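Local structure of major capsid protein (Paramecium bursaria Chlorella virus 1, 5TIP) at residues W263-P268 with T411-Y416; Y274-N279 with T401-T406; G303-Q308 with V345-V350; V311-K316 with T381-S386. The protein self-assembles as trimers into the icosahedral capsid of a large chlorella virus, forming most of its glycosylated outer shell. All blocks are in the same frame, centred on the assembly; numbering follows the deposited sequence.

In the fold
Four contacts organise the second jelly-roll domain of the chain. Strand 257-266 comes first, and contact 1 joins its end to the start of strand 412-426, closing a long loop that encloses the other three. The chain then runs through 274-279, which contact 2 fastens to 401-406 just before the return. Within that loop, contact 3 (303-308 with 345-350) and contact 4 (311-316 with 381-386) cross, their segments alternating along the chain. Contacts 1 and 4 belong to different sheets, and Phe265 meets Tyr382 and Leu312 between them. Contacts 2 and 4 share a sheet through neighbouring strands 402-404 and 376-387, while the salt bridge from Glu307 to Lys383 links contacts 3 and 4.

Contact 1: W263-P268 with T411-Y416; sequences WNFNNP and TALNIY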
loop_
_atom_site.group_PDB
_atom_site.type_symbol
_atom_site.label_atom_id
_atom_site.label_comp_id
_atom_site.label_asym_id
_atom_site.label_seq_id
_atom_site.Cartn_x
_atom_site.Cartn_y
_atom_site.Cartn_z
ATOM N N TRP A 263 17.747 15.280 -0.701
ATOM C CA TRP A 263 18.010 16.575 -1.308
ATOM C C TRP A 263 17.227 16.714 -2.606
ATOM O O TRP A 263 16.737 15.733 -3.172
ATOM C CB TRP A 263 19.514 16.792 -1.537
ATOM C CG TRP A 263 20.148 15.908 -2.573
ATOM C CD1 TRP A 263 20.401 16.225 -3.875
ATOM C CD2 TRP A 263 20.624 14.568 -2.386
ATOM N NE1 TRP A 263 21.002 15.166 -4.513
ATOM C CE2 TRP A 263 21.151 14.138 -3.620
ATOM C CE3 TRP A 263 20.654 13.692 -1.298
ATOM C CZ2 TRP A 263 21.698 12.869 -3.797
ATOM C CZ3 TRP A 263 21.198 12.434 -1.475
ATOM C CH2 TRP A 263 21.711 12.034 -2.714
ATOM N N ASN A 264 17.102 17.961 -3.060
ATOM C CA ASN A 264 16.433 18.273 -4.315
ATOM C C ASN A 264 17.025 19.552 -4.890
ATOM O O ASN A 264 17.650 20.346 -4.181
ATOM C CB ASN A 264 14.913 18.422 -4.133
ATOM C CG ASN A 264 14.535 19.566 -3.201
ATOM O OD1 ASN A 264 14.724 20.739 -3.524
ATOM N ND2 ASN A 264 13.976 19.226 -2.047
ATOM N N PHE A 265 16.817 19.744 -6.193
ATOM C CA PHE A 265 17.180 20.974 -6.889
ATOM C C PHE A 265 15.888 21.677 -7.282
ATOM O O PHE A 265 15.135 21.178 -8.125
ATOM C CB PHE A 265 18.046 20.682 -8.112
ATOM C CG PHE A 265 19.300 19.920 -7.797
ATOM C CD1 PHE A 265 20.465 20.585 -7.453
ATOM C CD2 PHE A 265 19.316 18.538 -7.845
ATOM C CE1 PHE A 265 21.618 19.884 -7.161
ATOM C CE2 PHE A 265 20.465 17.833 -7.555
ATOM C CZ PHE A 265 21.617 18.507 -7.213
ATOM N N ASN A 266 15.631 22.828 -6.670
ATOM C CA ASN A 266 14.361 23.525 -6.804
ATOM C C ASN A 266 14.550 24.871 -7.488
ATOM O O ASN A 266 15.523 25.583 -7.224
ATOM C CB ASN A 266 13.712 23.731 -5.431
ATOM C CG ASN A 266 12.659 24.819 -5.441
ATOM O OD1 ASN A 266 12.866 25.899 -4.889
ATOM N ND2 ASN A 266 11.524 24.543 -6.073
ATOM N N ASN A 267 13.611 25.213 -8.370
ATOM C CA ASN A 267 13.525 26.561 -8.915
ATOM C C ASN A 267 12.749 27.407 -7.915
ATOM O O ASN A 267 11.531 27.238 -7.777
ATOM C CB ASN A 267 12.844 26.562 -10.285
ATOM C CG ASN A 267 12.700 27.958 -10.868
ATOM O OD1 ASN A 267 13.361 28.901 -10.431
ATOM N ND2 ASN A 267 11.829 28.095 -11.861
ATOM N N PRO A 268 13.410 28.326 -7.205
ATOM C CA PRO A 268 12.737 29.040 -6.106
ATOM C C PRO A 268 11.514 29.832 -6.537
ATOM O O PRO A 268 10.720 30.223 -5.671
ATOM C CB PRO A 268 13.833 29.965 -5.561
ATOM C CG PRO A 268 14.806 30.110 -6.690
ATOM C CD PRO A 268 14.786 28.803 -7.421
ATOM N N THR A 411 18.236 26.322 -9.180
ATOM C CA THR A 411 19.431 26.868 -8.550
ATOM C C THR A 411 19.430 26.749 -7.033
ATOM O O THR A 411 20.449 27.054 -6.404
ATOM C CB THR A 411 19.603 28.342 -8.933
ATOM O OG1 THR A 411 18.407 29.060 -8.604
ATOM C CG2 THR A 411 19.871 28.475 -10.423
ATOM N N ALA A 412 18.324 26.320 -6.431
ATOM C CA ALA A 412 18.228 26.160 -4.984
ATOM C C ALA A 412 18.402 24.684 -4.648
ATOM O O ALA A 412 17.535 23.861 -4.960
ATOM C CB ALA A 412 16.896 26.694 -4.463
ATOM N N LEU A 413 19.525 24.350 -4.015
ATOM C CA LEU A 413 19.816 22.989 -3.580
ATOM C C LEU A 413 19.498 22.882 -2.093
ATOM O O LEU A 413 20.180 23.489 -1.261
ATOM C CB LEU A 413 21.273 22.624 -3.862
ATOM C CG LEU A 413 21.799 21.341 -3.213
ATOM C CD1 LEU A 413 20.994 20.135 -3.670
ATOM C CD2 LEU A 413 23.278 21.143 -3.520
ATOM N N ASN A 414 18.462 22.118 -1.765
ATOM C CA ASN A 414 18.049 21.897 -0.385
ATOM C C ASN A 414 18.490 20.504 0.043
ATOM O O ASN A 414 18.060 19.510 -0.547
ATOM C CB ASN A 414 16.536 22.045 -0.237
ATOM C CG ASN A 414 16.028 23.382 -0.732
ATOM O OD1 ASN A 414 16.154 24.399 -0.051
ATOM N ND2 ASN A 414 15.442 23.387 -1.923
ATOM N N ILE A 415 19.340 20.432 1.062
ATOM C CA ILE A 415 19.851 19.167 1.577
ATOM C C ILE A 415 19.311 18.979 2.986
ATOM O O ILE A 415 19.492 19.847 3.850
ATOM C CB ILE A 415 21.386 19.124 1.561
ATOM C CG1 ILE A 415 21.912 19.458 0.166
ATOM C CG2 ILE A 415 21.883 17.756 1.999
ATOM C CD1 ILE A 415 23.415 19.542 0.087
ATOM N N TYR A 416 18.649 17.849 3.219
ATOM C CA TYR A 416 18.048 17.539 4.506
ATOM C C TYR A 416 18.730 16.328 5.127
ATOM O O TYR A 416 19.217 15.437 4.425
ATOM C CB TYR A 416 16.545 17.273 4.368
ATOM C CG TYR A 416 15.774 18.444 3.809
ATOM C CD1 TYR A 416 15.376 19.491 4.628
ATOM C CD2 TYR A 416 15.455 18.508 2.460
ATOM C CE1 TYR A 416 14.675 20.567 4.122
ATOM C CE2 TYR A 416 14.755 19.580 1.944
ATOM C CZ TYR A 416 14.369 20.606 2.781
ATOM O OH TYR A 416 13.672 21.677 2.273
#
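Phe265 and Leu413 meet on the inner face of two antiparallel strands, side by side and pointing the same way. Leu413 CD1 lies over one face of the Phe265 ring, 4.0 Å from its centroid and 28° off the normal, a CH-pi contact. Put there by a chi2 of 60°, the same CD1 also comes within 4.0 Å of Trp263 CD1, so that one methyl touches both aromatic rings. Trp263 CB packs on Ile415 CG1, but the indole leads away from the neighbouring strand towards Tyr351 and Phe333. These strands, 257-266 and 412-426, pair in a sheet of the second jelly roll, with Leu380 of the facing sheet against Phe265 and Leu413. Their backbones bond at Asn264 with Asn414 and at Asn266 with Ala412; Asn266 N to Ala412 O is short and nearly straight (2.8 Å). On the other face, the Asn264 and Asn414 amides have planes 52° apart. Asn414 ND2 gives Asn264 OD1 a straight bond of 3.2 Å, with the acceptor close to the donor's amide plane but the donor tilted from the acceptor's carbonyl plane. Asn414 OD1 is bonded to Ser235, giving this buried amide a partner at each end. Asn264 ND2 lies at the Tyr416 ring edge, 4.1 Å from CE2, and makes a weak bond to Asp110 of helix 109-119, which Tyr416 OH also bonds.

Contact 2: Y274-N279 with T401-T406; sequences YTALAN and TVTANT. With BGC (beta-D-glucopyranose), chain H; BGC (beta-D-glucopyranose), chain E.
Thr406 turns its hydroxyl onto the backbone of Leu277, pinning the loop after strand 257-266 to the short 3-10 segment that follows strand 402-404. Both belong to the glycan-bearing loops of the second jelly roll. The Thr406 side chain meets the loop with two branches. OG1 sits between the backbone N and the carbonyl carbon (chi1 58°) and donates to Leu277 O over an unusually short 2.5 Å, arriving in the carbonyl plane on a lone pair, while CG2 rests 3.6 Å from the same oxygen. Ala276 CB points across the contact and lies 3.3 Å from Thr406 OG1, so the hydroxyl has a methyl beside it as well as the carbonyl ahead. That methyl also packs on Ala404 CB, 4.1 Å away. Thr403 OG1 turns to Gln308 O for its bond. The touching residues are buried, although each segment also carries a sugar attached by the host. Asn279 and Asn405 are both glycosylated, and neither sugar takes part in the Thr406 bond. Asn405 leaves its backbone away from 274-279, but the end of its side chain turns back. Asn279 CG is anti to the backbone N (chi1 -167°), and its OD1 accepts from Gly288 N, which helps to fix the rotation of the amide that carries the sugar. Its ND2 is joined to C1 of the chain E glucose, and Asn405 ND2 is bonded covalently, at 1.5 Å, to C1 of the chain H glucose.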
loop_
_atom_site.group_PDB
_atom_site.type_symbol
_atom_site.label_atom_id
_atom_site.label_comp_id
_atom_site.label_asym_id
_atom_site.label_seq_id
_atom_site.Cartn_x
_atom_site.Cartn_y
_atom_site.Cartn_z
ATOM N N TYR A 274 10.822 20.640 -8.873
ATOM C CA TYR A 274 12.110 19.977 -8.740
ATOM C C TYR A 274 12.680 19.527 -10.076
ATOM O O TYR A 274 13.785 18.975 -10.109
ATOM C CB TYR A 274 11.987 18.770 -7.802
ATOM C CG TYR A 274 11.550 19.121 -6.398
ATOM C CD1 TYR A 274 11.997 20.281 -5.778
ATOM C CD2 TYR A 274 10.692 18.292 -5.690
ATOM C CE1 TYR A 274 11.601 20.602 -4.495
ATOM C CE2 TYR A 274 10.292 18.603 -4.407
ATOM C CZ TYR A 274 10.749 19.759 -3.814
ATOM O OH TYR A 274 10.353 20.073 -2.535
ATOM N N THR A 275 11.961 19.746 -11.172
ATOM C CA THR A 275 12.398 19.332 -12.494
ATOM C C THR A 275 12.240 20.495 -13.462
ATOM O O THR A 275 11.638 21.524 -13.143
ATOM C CB THR A 275 11.612 18.111 -12.988
ATOM O OG1 THR A 275 10.207 18.370 -12.866
ATOM C CG2 THR A 275 11.972 16.880 -12.171
ATOM N N ALA A 276 12.787 20.319 -14.659
ATOM C CA ALA A 276 12.729 21.354 -15.678
ATOM C C ALA A 276 11.374 21.360 -16.375
ATOM O O ALA A 276 10.716 20.326 -16.519
ATOM C CB ALA A 276 13.841 21.153 -16.706
ATOM N N LEU A 277 10.954 22.548 -16.801
ATOM C CA LEU A 277 9.726 22.679 -17.569
ATOM C C LEU A 277 9.999 22.383 -19.038
ATOM O O LEU A 277 11.047 22.754 -19.575
ATOM C CB LEU A 277 9.142 24.085 -17.416
ATOM C CG LEU A 277 8.906 24.589 -15.990
ATOM C CD1 LEU A 277 8.325 25.995 -16.001
ATOM C CD2 LEU A 277 7.999 23.639 -15.225
ATOM N N ALA A 278 9.049 21.711 -19.685
ATOM C CA ALA A 278 9.209 21.318 -21.077
ATOM C C ALA A 278 7.842 21.257 -21.742
ATOM O O ALA A 278 6.807 21.195 -21.076
ATOM C CB ALA A 278 9.927 19.969 -21.207
ATOM N N ASN A 279 7.856 21.269 -23.071
ATOM C CA ASN A 279 6.633 21.253 -23.876
ATOM C C ASN A 279 6.135 19.828 -24.105
ATOM O O ASN A 279 5.912 19.388 -25.231
ATOM C CB ASN A 279 6.888 21.979 -25.193
ATOM C CG ASN A 279 5.614 22.301 -25.962
ATOM O OD1 ASN A 279 4.502 21.979 -25.540
ATOM N ND2 ASN A 279 5.784 22.991 -27.089
ATOM N N THR A 401 22.675 11.813 -20.280
ATOM C CA THR A 401 23.437 12.833 -19.573
ATOM C C THR A 401 23.026 14.252 -19.952
ATOM O O THR A 401 23.778 15.196 -19.689
ATOM C CB THR A 401 24.933 12.638 -19.817
ATOM O OG1 THR A 401 25.207 12.738 -21.220
ATOM C CG2 THR A 401 25.374 11.271 -19.318
ATOM N N VAL A 402 21.857 14.424 -20.572
ATOM C CA VAL A 402 21.374 15.742 -20.960
ATOM C C VAL A 402 19.953 15.939 -20.449
ATOM O O VAL A 402 19.228 14.983 -20.167
ATOM C CB VAL A 402 21.428 15.952 -22.489
ATOM C CG1 VAL A 402 22.871 16.024 -22.964
ATOM C CG2 VAL A 402 20.689 14.835 -23.202
ATOM N N THR A 403 19.567 17.207 -20.326
ATOM C CA THR A 403 18.222 17.579 -19.911
ATOM C C THR A 403 17.836 18.869 -20.624
ATOM O O THR A 403 18.618 19.436 -21.392
ATOM C CB THR A 403 18.126 17.729 -18.389
ATOM O OG1 THR A 403 16.774 18.029 -18.022
ATOM C CG2 THR A 403 19.034 18.845 -17.906
ATOM N N ALA A 404 16.612 19.323 -20.372
ATOM C CA ALA A 404 16.102 20.522 -21.025
ATOM C C ALA A 404 16.882 21.755 -20.588
ATOM O O ALA A 404 17.385 21.835 -19.465
ATOM C CB ALA A 404 14.618 20.707 -20.717
ATOM N N ASN A 405 16.974 22.730 -21.497
ATOM C CA ASN A 405 17.713 23.952 -21.202
ATOM C C ASN A 405 17.065 24.765 -20.090
ATOM O O ASN A 405 17.719 25.640 -19.512
ATOM C CB ASN A 405 17.842 24.817 -22.454
ATOM C CG ASN A 405 16.536 25.474 -22.846
ATOM O OD1 ASN A 405 15.459 24.903 -22.694
ATOM N ND2 ASN A 405 16.631 26.712 -23.318
ATOM N N THR A 406 15.798 24.500 -19.775
ATOM C CA THR A 406 15.131 25.206 -18.692
ATOM C C THR A 406 15.566 24.718 -17.320
ATOM O O THR A 406 15.136 25.290 -16.314
ATOM C CB THR A 406 13.612 25.057 -18.818
ATOM O OG1 THR A 406 13.269 23.665 -18.806
ATOM C CG2 THR A 406 13.114 25.686 -20.108
HETATM C C2 BGC H . 15.646 28.832 -23.256
HETATM C C3 BGC H . 14.514 29.728 -23.753
HETATM C C4 BGC H . 14.141 29.364 -25.179
HETATM C C5 BGC H . 13.966 27.865 -25.350
HETATM C C6 BGC H . 13.701 27.524 -26.812
HETATM C C1 BGC H . 15.347 27.356 -23.531
HETATM O O2 BGC H . 15.818 29.025 -21.847
HETATM O O3 BGC H . 14.915 31.106 -23.761
HETATM O O4 BGC H . 12.920 30.026 -25.531
HETATM O O5 BGC H . 15.107 27.150 -24.909
HETATM O O6 BGC H . 14.830 27.911 -27.605
HETATM C C2 BGC E . 5.088 24.041 -29.056
HETATM C C3 BGC E . 4.101 24.094 -30.211
HETATM C C4 BGC E . 3.842 22.679 -30.705
HETATM C C5 BGC E . 3.433 21.759 -29.561
HETATM C C6 BGC E . 3.278 20.330 -30.068
HETATM C C1 BGC E . 4.626 23.082 -27.965
HETATM O O2 BGC E . 5.245 25.350 -28.508
HETATM O O3 BGC E . 4.683 24.834 -31.285
HETATM O O4 BGC E . 2.817 22.693 -31.707
HETATM O O5 BGC E . 4.405 21.782 -28.514
HETATM O O6 BGC E . 2.939 19.465 -28.979
#

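Contact 3: G303-Q308 with V345-V350; sequences GTYNEQ and VTPAGV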
loop_
_atom_site.group_PDB
_atom_site.type_symbol
_atom_site.label_atom_id
_atom_site.label_comp_id
_atom_site.label_asym_id
_atom_site.label_seq_id
_atom_site.Cartn_x
_atom_site.Cartn_y
_atom_site.Cartn_z
ATOM N N GLY A 303 4.799 18.187 -10.275
ATOM C CA GLY A 303 5.659 17.031 -10.159
ATOM C C GLY A 303 5.681 16.196 -11.425
ATOM O O GLY A 303 4.837 16.323 -12.312
ATOM N N THR A 304 6.688 15.329 -11.510
ATOM C CA THR A 304 6.821 14.425 -12.643
ATOM C C THR A 304 7.669 13.234 -12.225
ATOM O O THR A 304 8.418 13.293 -11.246
ATOM C CB THR A 304 7.450 15.119 -13.858
ATOM O OG1 THR A 304 7.386 14.248 -14.993
ATOM C CG2 THR A 304 8.906 15.455 -13.583
ATOM N N TYR A 305 7.537 12.150 -12.984
ATOM C CA TYR A 305 8.380 10.975 -12.824
ATOM C C TYR A 305 9.412 10.852 -13.932
ATOM O O TYR A 305 10.180 9.884 -13.947
ATOM C CB TYR A 305 7.522 9.705 -12.763
ATOM C CG TYR A 305 6.636 9.635 -11.541
ATOM C CD1 TYR A 305 7.179 9.428 -10.281
ATOM C CD2 TYR A 305 5.260 9.772 -11.645
ATOM C CE1 TYR A 305 6.379 9.365 -9.157
ATOM C CE2 TYR A 305 4.450 9.707 -10.526
ATOM C CZ TYR A 305 5.016 9.504 -9.284
ATOM O OH TYR A 305 4.221 9.437 -8.162
ATOM N N ASN A 306 9.454 11.810 -14.853
ATOM C CA ASN A 306 10.345 11.745 -16.005
ATOM C C ASN A 306 11.754 12.114 -15.560
ATOM O O ASN A 306 12.022 13.269 -15.218
ATOM C CB ASN A 306 9.853 12.680 -17.104
ATOM C CG ASN A 306 10.461 12.362 -18.448
ATOM O OD1 ASN A 306 11.526 11.751 -18.530
ATOM N ND2 ASN A 306 9.787 12.774 -19.515
ATOM N N GLU A 307 12.652 11.125 -15.557
ATOM C CA GLU A 307 14.039 11.383 -15.186
ATOM C C GLU A 307 14.722 12.316 -16.179
ATOM O O GLU A 307 15.660 13.033 -15.813
ATOM C CB GLU A 307 14.797 10.057 -15.071
ATOM C CG GLU A 307 16.304 10.190 -14.919
ATOM C CD GLU A 307 16.710 10.949 -13.667
ATOM O OE1 GLU A 307 15.938 10.946 -12.682
ATOM O OE2 GLU A 307 17.802 11.557 -13.674
ATOM N N GLN A 308 14.255 12.337 -17.431
ATOM C CA GLN A 308 14.857 13.196 -18.442
ATOM C C GLN A 308 14.794 14.669 -18.057
ATOM O O GLN A 308 15.617 15.460 -18.531
ATOM C CB GLN A 308 14.167 12.977 -19.791
ATOM C CG GLN A 308 14.885 13.605 -20.971
ATOM C CD GLN A 308 16.121 12.823 -21.369
ATOM O OE1 GLN A 308 16.023 11.722 -21.911
ATOM N NE2 GLN A 308 17.292 13.381 -21.085
ATOM N N VAL A 345 7.145 5.126 -4.535
ATOM C CA VAL A 345 7.641 5.719 -5.771
ATOM C C VAL A 345 7.928 7.190 -5.504
ATOM O O VAL A 345 7.133 7.879 -4.854
ATOM C CB VAL A 345 6.660 5.538 -6.951
ATOM C CG1 VAL A 345 5.380 6.333 -6.746
ATOM C CG2 VAL A 345 7.330 5.925 -8.260
ATOM N N THR A 346 9.079 7.661 -5.968
ATOM C CA THR A 346 9.522 9.015 -5.710
ATOM C C THR A 346 9.591 9.790 -7.016
ATOM O O THR A 346 10.226 9.323 -7.973
ATOM C CB THR A 346 10.896 9.024 -5.022
ATOM O OG1 THR A 346 10.785 8.417 -3.729
ATOM C CG2 THR A 346 11.404 10.445 -4.862
ATOM N N PRO A 347 8.959 10.959 -7.104
ATOM C CA PRO A 347 9.025 11.738 -8.344
ATOM C C PRO A 347 10.447 12.186 -8.640
ATOM O O PRO A 347 11.285 12.309 -7.743
ATOM C CB PRO A 347 8.107 12.933 -8.061
ATOM C CG PRO A 347 8.073 13.038 -6.571
ATOM C CD PRO A 347 8.151 11.628 -6.070
ATOM N N ALA A 348 10.715 12.414 -9.922
ATOM C CA ALA A 348 12.038 12.846 -10.343
ATOM C C ALA A 348 12.400 14.172 -9.686
ATOM O O ALA A 348 11.539 15.014 -9.417
ATOM C CB ALA A 348 12.098 12.974 -11.866
ATOM N N GLY A 349 13.692 14.352 -9.425
ATOM C CA GLY A 349 14.184 15.553 -8.793
ATOM C C GLY A 349 14.339 15.470 -7.293
ATOM O O GLY A 349 14.878 16.406 -6.690
ATOM N N VAL A 350 13.888 14.385 -6.670
ATOM C CA VAL A 350 14.059 14.154 -5.241
ATOM C C VAL A 350 14.971 12.949 -5.072
ATOM O O VAL A 350 14.737 11.896 -5.675
ATOM C CB VAL A 350 12.710 13.930 -4.535
ATOM C CG1 VAL A 350 12.920 13.752 -3.041
ATOM C CG2 VAL A 350 11.769 15.088 -4.809
HETATM O O HOH W 1 9.167 16.202 -9.629
HETATM O O HOH W 2 15.496 12.130 -10.237
#
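Residues 304-307 and 345-348 run at 74° to one another, and their nearest CA atoms, of Tyr305 and Pro347, are 4.6 Å apart. Two loops meet here: 303-308 comes ahead of strand 312-319, and the loop 345-350 leads into strand 350-354. A type II beta turn runs from Pro347 to Val350, with Gly349 at a positive phi of 95°. From its second residue, Ala348 N donates to Thr304 O at 2.8 Å, in a bent bond. An ST turn at Thr304 and an Asx turn at Asn306 shape the facing loop. The Tyr305 and Val345 side chains cross at about a right angle. Ring atom CE1 comes within 3.7 Å of Val345 CG2, the hydroxyl oxygen OH touches Val345 CG1, and Thr346 O lies at the ring edge in plane. Ala348 CB points into the facing loop, 3.4 Å from Asn306 O. The second subunit joins in: its Tyr126 packs edge-to-face with Tyr305, and its Arg130 bonds Thr346 O, placing this contact at the trimer interface. One water accepts from Thr304 N and donates to Ala348 O; another donates to Glu307 OE1 at 2.8 Å and accepts from Gly349 N. With OE2 in a salt bridge to Lys383, both Glu307 carboxylate oxygens are engaged, which would probably favour its charged form.

Contact 4: V311-K316 with T381-S386; sequences VLDSAK and TYKTCS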
loop_
_atom_site.group_PDB
_atom_site.type_symbol
_atom_site.label_atom_id
_atom_site.label_comp_id
_atom_site.label_asym_id
_atom_site.label_seq_id
_atom_site.Cartn_x
_atom_site.Cartn_y
_atom_site.Cartn_z
ATOM N N VAL A 311 17.957 17.153 -13.174
ATOM C CA VAL A 311 19.160 17.890 -13.549
ATOM C C VAL A 311 20.428 17.152 -13.133
ATOM O O VAL A 311 21.482 17.303 -13.764
ATOM C CB VAL A 311 19.122 19.313 -12.959
ATOM C CG1 VAL A 311 19.249 19.287 -11.442
ATOM C CG2 VAL A 311 20.188 20.196 -13.597
ATOM N N LEU A 312 20.345 16.345 -12.077
ATOM C CA LEU A 312 21.529 15.696 -11.528
ATOM C C LEU A 312 21.933 14.508 -12.395
ATOM O O LEU A 312 21.122 13.614 -12.653
ATOM C CB LEU A 312 21.276 15.247 -10.089
ATOM C CG LEU A 312 22.487 14.645 -9.371
ATOM C CD1 LEU A 312 23.643 15.638 -9.307
ATOM C CD2 LEU A 312 22.119 14.157 -7.976
ATOM N N ASP A 313 23.185 14.508 -12.850
ATOM C CA ASP A 313 23.706 13.401 -13.647
ATOM C C ASP A 313 24.298 12.297 -12.780
ATOM O O ASP A 313 23.955 11.124 -12.951
ATOM C CB ASP A 313 24.763 13.899 -14.637
ATOM C CG ASP A 313 25.385 12.771 -15.433
ATOM O OD1 ASP A 313 24.626 11.948 -15.986
ATOM O OD2 ASP A 313 26.630 12.701 -15.502
ATOM N N SER A 314 25.192 12.650 -11.860
ATOM C CA SER A 314 25.807 11.667 -10.981
ATOM C C SER A 314 26.130 12.327 -9.650
ATOM O O SER A 314 26.157 13.554 -9.536
ATOM C CB SER A 314 27.069 11.064 -11.609
ATOM O OG SER A 314 28.061 12.055 -11.820
ATOM N N ALA A 315 26.376 11.496 -8.638
ATOM C CA ALA A 315 26.668 12.020 -7.313
ATOM C C ALA A 315 27.399 10.973 -6.487
ATOM O O ALA A 315 27.256 9.770 -6.715
ATOM C CB ALA A 315 25.390 12.461 -6.590
ATOM N N LYS A 316 28.179 11.457 -5.525
ATOM C CA LYS A 316 28.825 10.609 -4.535
ATOM C C LYS A 316 29.094 11.455 -3.301
ATOM O O LYS A 316 29.127 12.685 -3.366
ATOM C CB LYS A 316 30.128 9.994 -5.060
ATOM C CG LYS A 316 31.275 10.989 -5.189
ATOM C CD LYS A 316 32.565 10.307 -5.618
ATOM C CE LYS A 316 33.672 11.322 -5.866
ATOM N NZ LYS A 316 34.916 10.672 -6.363
ATOM N N THR A 381 27.496 16.234 -10.077
ATOM C CA THR A 381 27.768 16.483 -11.487
ATOM C C THR A 381 26.435 16.604 -12.206
ATOM O O THR A 381 25.589 15.711 -12.101
ATOM C CB THR A 381 28.612 15.364 -12.110
ATOM O OG1 THR A 381 29.888 15.307 -11.461
ATOM C CG2 THR A 381 28.820 15.617 -13.598
ATOM N N TYR A 382 26.251 17.703 -12.927
ATOM C CA TYR A 382 24.980 18.005 -13.568
ATOM C C TYR A 382 24.991 17.569 -15.026
ATOM O O TYR A 382 26.042 17.451 -15.662
ATOM C CB TYR A 382 24.670 19.501 -13.472
ATOM C CG TYR A 382 24.653 20.019 -12.055
ATOM C CD1 TYR A 382 23.571 19.781 -11.223
ATOM C CD2 TYR A 382 25.726 20.736 -11.545
ATOM C CE1 TYR A 382 23.553 20.248 -9.926
ATOM C CE2 TYR A 382 25.716 21.207 -10.248
ATOM C CZ TYR A 382 24.628 20.959 -9.443
ATOM O OH TYR A 382 24.608 21.423 -8.148
ATOM N N LYS A 383 23.795 17.322 -15.548
ATOM C CA LYS A 383 23.644 17.038 -16.963
ATOM C C LYS A 383 23.882 18.300 -17.783
ATOM O O LYS A 383 23.869 19.423 -17.269
ATOM C CB LYS A 383 22.250 16.482 -17.255
ATOM C CG LYS A 383 21.900 15.228 -16.473
ATOM C CD LYS A 383 20.477 14.792 -16.771
ATOM C CE LYS A 383 20.077 13.587 -15.938
ATOM N NZ LYS A 383 18.655 13.214 -16.174
ATOM N N THR A 384 24.103 18.106 -19.079
ATOM C CA THR A 384 24.219 19.229 -20.002
ATOM C C THR A 384 22.814 19.663 -20.399
ATOM O O THR A 384 22.113 18.942 -21.118
ATOM C CB THR A 384 25.042 18.840 -21.226
ATOM O OG1 THR A 384 26.348 18.420 -20.814
ATOM C CG2 THR A 384 25.176 20.022 -22.170
ATOM N N CYS A 385 22.398 20.839 -19.929
ATOM C CA CYS A 385 21.053 21.349 -20.186
ATOM C C CYS A 385 20.994 21.923 -21.604
ATOM O O CYS A 385 20.836 23.124 -21.828
ATOM C CB CYS A 385 20.676 22.389 -19.143
ATOM S SG CYS A 385 21.032 21.877 -17.449
ATOM N N SER A 386 21.121 21.023 -22.579
ATOM C CA SER A 386 21.235 21.409 -23.976
ATOM C C SER A 386 20.012 21.067 -24.814
ATOM O O SER A 386 19.962 21.457 -25.986
ATOM C CB SER A 386 22.471 20.747 -24.605
ATOM O OG SER A 386 22.392 19.335 -24.505
HETATM O O HOH W 3 29.931 12.872 -9.549
#
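Thr381 O accepts from two successive backbone amides, Asp313 N at 2.8 Å and Ser314 N at 3.1 Å. The Asp313 donor lies in the carbonyl plane and the Ser314 donor is tilted 20° from it. Leu312 CD1 rests 3.4 Å from the same oxygen, where a chi2 of 59° puts it. A return bond, Thr381 N to Ser314 O, completes the Ser314-Thr381 pair. With Asp313 and Ser314 both facing Thr381, this is a classic beta bulge, and it shifts the register between antiparallel strands 312-319 and 376-387 of the second jelly roll. Beyond it Lys383 N donates to Val311 O in an almost straight bond (2.9 Å, 177°). The extended Lys383 side chain runs over the neighbouring backbone: CG packs against Asp313 CB, CE comes within 3.4 Å of Leu312 O, and NZ reaches the Glu307 carboxylate. Asp313 lies beside Thr381, pointing the same way, its OD2 bonded to Gln245. Val311 and Tyr382 also lie side by side, with Val311 CG2 4.2 Å from ring atom CD1 and Val311 O near the plane at the ring edge. Tyr382 OH is bonded to Gln248, while its ring meets Phe265 of the opposing sheet. On the more open side, Ser314 OG stands 3.4 Å from Thr381 CB, and a water hydrogen-bonds both Ser314 OG and Thr381 OG1.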